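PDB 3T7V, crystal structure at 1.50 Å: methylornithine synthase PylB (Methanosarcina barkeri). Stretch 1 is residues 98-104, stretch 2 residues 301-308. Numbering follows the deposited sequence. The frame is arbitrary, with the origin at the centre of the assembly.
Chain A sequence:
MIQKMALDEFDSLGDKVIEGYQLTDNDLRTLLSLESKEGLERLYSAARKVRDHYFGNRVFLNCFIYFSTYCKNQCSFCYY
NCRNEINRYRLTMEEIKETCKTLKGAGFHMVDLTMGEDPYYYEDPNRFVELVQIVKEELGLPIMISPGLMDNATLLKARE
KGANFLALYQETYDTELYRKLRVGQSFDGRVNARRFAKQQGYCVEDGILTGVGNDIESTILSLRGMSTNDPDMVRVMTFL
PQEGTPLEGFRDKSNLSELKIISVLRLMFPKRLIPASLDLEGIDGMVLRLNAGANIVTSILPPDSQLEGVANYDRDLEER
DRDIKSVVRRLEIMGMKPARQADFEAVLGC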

# COMPACT_ATOMS: atom_id res chain seq x y z
N GLU A 98 9.06 -21.84 5.53
CA GLU A 98 8.07 -22.58 4.81
C GLU A 98 7.26 -21.65 3.92
O GLU A 98 6.97 -22.00 2.76
N THR A 99 6.95 -20.46 4.40
CA THR A 99 6.18 -19.50 3.57
C THR A 99 7.03 -19.14 2.36
O THR A 99 6.51 -19.15 1.18
N CYS A 100 8.30 -18.87 2.58
CA CYS A 100 9.17 -18.50 1.45
C CYS A 100 9.19 -19.63 0.38
O CYS A 100 9.21 -19.34 -0.83
N LYS A 101 9.22 -20.89 0.81
CA LYS A 101 9.32 -22.00 -0.17
C LYS A 101 8.11 -21.94 -1.10
O LYS A 101 8.23 -22.26 -2.30
N THR A 102 6.95 -21.50 -0.60
CA THR A 102 5.77 -21.54 -1.41
C THR A 102 5.74 -20.38 -2.40
O THR A 102 4.92 -20.37 -3.30
N LEU A 103 6.64 -19.38 -2.22
CA LEU A 103 6.66 -18.17 -3.04
C LEU A 103 7.65 -18.30 -4.20
O LEU A 103 7.56 -17.56 -5.23
N LYS A 104 8.62 -19.23 -4.04
CA LYS A 104 9.74 -19.28 -5.04
C LYS A 104 9.17 -19.69 -6.38
O LYS A 104 8.55 -20.75 -6.50
N LEU A 301 -1.78 -13.04 -0.99
CA LEU A 301 -1.18 -13.87 0.04
C LEU A 301 -0.46 -15.05 -0.54
O LEU A 301 -0.79 -15.53 -1.65
N PRO A 302 0.55 -15.56 0.21
CA PRO A 302 1.22 -16.80 -0.14
C PRO A 302 0.15 -17.91 -0.35
O PRO A 302 -0.94 -17.87 0.29
N PRO A 303 0.45 -18.89 -1.25
CA PRO A 303 -0.43 -20.03 -1.56
C PRO A 303 -0.80 -20.79 -0.27
O PRO A 303 0.10 -21.16 0.50
N ASP A 304 -2.10 -21.06 -0.07
CA ASP A 304 -2.69 -21.46 1.21
C ASP A 304 -2.72 -20.22 2.04
O ASP A 304 -3.50 -19.30 1.80
N SER A 305 -1.82 -20.20 3.01
CA SER A 305 -1.69 -19.20 3.96
C SER A 305 -2.92 -18.98 4.86
O SER A 305 -4.04 -18.76 4.41
N GLN A 306 -2.68 -19.06 6.14
CA GLN A 306 -3.59 -18.60 7.17
C GLN A 306 -3.20 -17.17 7.51
O GLN A 306 -3.70 -16.59 8.47
N LEU A 307 -2.23 -16.61 6.78
CA LEU A 307 -1.74 -15.25 7.15
C LEU A 307 -2.83 -14.23 6.96
O LEU A 307 -3.73 -14.39 6.14
N GLU A 308 -2.71 -13.13 7.68
CA GLU A 308 -3.78 -12.07 7.63
C GLU A 308 -3.39 -10.92 6.70
O GLU A 308 -2.21 -10.71 6.34

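The contact between these two stretches is small, burying 224 Å² in all, and it sets one side of a helix against an irregular segment whose main contribution is a pair of prolines. No direct hydrogen bond crosses it; the packing is largely apolar, with oxygens of Thr102 against proline carbons, and two waters supply the polar links.

Glu98 begins stretch 1 but makes no contact: its side chain (chi1 t, chi2 p) remains exposed, as suits a carboxylate. Thr99, one residue on, is the first to touch. Its CA-to-CB bond points sideways, and the m rotamer places Thr99 CG2 3.6 Å from CG of Pro302 and 4.4 Å from CD1 of Leu307, a residue whose own CA-to-CB bond points toward the helix, with chi1 m and chi2 t. A threonine serves well here because its methyl can join the apolar packing while its hydroxyl remains available for polar partners. Thr99 OG1 receives a weak hydrogen bond from water 1 at 3.5 Å and is also bonded elsewhere in the structure. The same water lies 2.8 Å from Ser305 OG, so it links residues whose side chains do not touch. Ser305 OG also accepts a hydrogen bond from Leu307 N at 3.1 Å, within the loop.

The CA-to-CB bond of Cys100 (m) points away from the loop into buried surroundings, and Lys101, with chi1 m and the rest of its chain extended, keeps its charged end exposed and out of reach.

The CA-to-CB bond of Thr102 points toward stretch 2. In its p rotamer, Thr102 OG1 donates a 2.7 Å hydrogen bond to the backbone O of Thr99, one turn back, which satisfies the hydroxyl close to the helix. Water 2 donates to Thr102 OG1 at 2.8 Å and to Pro303 O at 2.7 Å, bridging the stretches. The same OG1 of Thr102 lies 4.0 Å from Pro302 CB and 3.9 Å from Pro303 CD, while the backbone O of Thr102 approaches Pro303 CG at 3.6 Å. Proline suits such a place: its compact ring offers carbon to the helix and, having no backbone N-H, it leaves no amide donor to satisfy.

Leu103 starts sideways, but its m, t conformation brings the end of the side chain nearer. Leu103 CD2 packs 3.9 Å from Pro302 CB and 3.8 Å from Pro303 CD, so this one methyl touches both rings. Both prolines have CA-to-CB bonds that point toward the helix and C-gamma exo puckers, and a branched, wholly apolar leucine fits well against the proline rings. Lys104, extended beyond an m chi1, is exposed and takes no part.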

# COMPACT_ATOMS: atom_id res chain seq x y z
CB GLU A 98 7.22 -23.34 5.79
CG GLU A 98 6.00 -24.05 5.16
CD GLU A 98 6.40 -25.18 4.22
OE1 GLU A 98 7.25 -26.00 4.68
OE2 GLU A 98 5.86 -25.27 3.05
CB THR A 99 5.87 -18.24 4.38
OG1 THR A 99 5.02 -18.64 5.47
CG2 THR A 99 5.11 -17.26 3.54
CB CYS A 100 10.61 -18.26 1.87
SG CYS A 100 10.77 -16.68 2.72
CB LYS A 101 9.39 -23.33 0.53
CG LYS A 101 10.79 -23.50 1.11
CD LYS A 101 11.00 -24.90 1.72
CE LYS A 101 12.15 -24.97 2.71
NZ LYS A 101 12.23 -26.39 3.23
CB THR A 102 4.44 -21.51 -0.56
OG1 THR A 102 4.29 -20.26 0.13
CG2 THR A 102 4.43 -22.56 0.49
CB LEU A 103 7.08 -16.95 -2.18
CG LEU A 103 6.03 -16.70 -1.12
CD1 LEU A 103 6.46 -15.51 -0.33
CD2 LEU A 103 4.63 -16.53 -1.69
CB LYS A 104 10.76 -20.31 -4.55
CG LYS A 104 11.48 -19.79 -3.31
CD LYS A 104 12.48 -20.87 -2.81
CE LYS A 104 12.96 -20.47 -1.43
NZ LYS A 104 13.99 -21.41 -0.95
CB LEU A 301 -2.28 -14.40 0.97
CG LEU A 301 -3.00 -13.27 1.74
CD1 LEU A 301 -4.13 -13.79 2.63
CD2 LEU A 301 -2.08 -12.45 2.65
CB PRO A 302 2.05 -17.07 1.13
CG PRO A 302 2.39 -15.73 1.68
CD PRO A 302 1.03 -15.04 1.50
CB PRO A 303 0.44 -20.90 -2.48
CG PRO A 303 1.35 -19.97 -3.19
CD PRO A 303 1.59 -18.80 -2.21
CB ASP A 304 -1.89 -22.56 1.93
CG ASP A 304 -1.68 -22.25 3.43
OD1 ASP A 304 -2.69 -22.19 4.17
OD2 ASP A 304 -0.50 -22.13 3.86
CB SER A 305 -1.23 -17.92 3.27
OG SER A 305 -0.54 -17.20 4.19
CB GLN A 306 -3.35 -19.44 8.40
CG GLN A 306 -1.88 -19.80 8.53
CD GLN A 306 -1.53 -20.57 9.79
OE1 GLN A 306 -1.13 -19.97 10.79
NE2 GLN A 306 -1.66 -21.91 9.75
CB LEU A 307 -0.53 -14.82 6.30
CG LEU A 307 0.76 -15.68 6.51
CD1 LEU A 307 1.86 -15.21 5.59
CD2 LEU A 307 1.20 -15.61 7.97
CB GLU A 308 -3.98 -11.54 9.08
CG GLU A 308 -4.66 -12.70 9.88
CD GLU A 308 -4.90 -12.54 11.32
OE1 GLU A 308 -4.75 -11.41 11.82
OE2 GLU A 308 -5.26 -13.60 11.95
O HOH W 1 1.78 -18.70 4.23
O HOH W 2 2.25 -20.42 2.02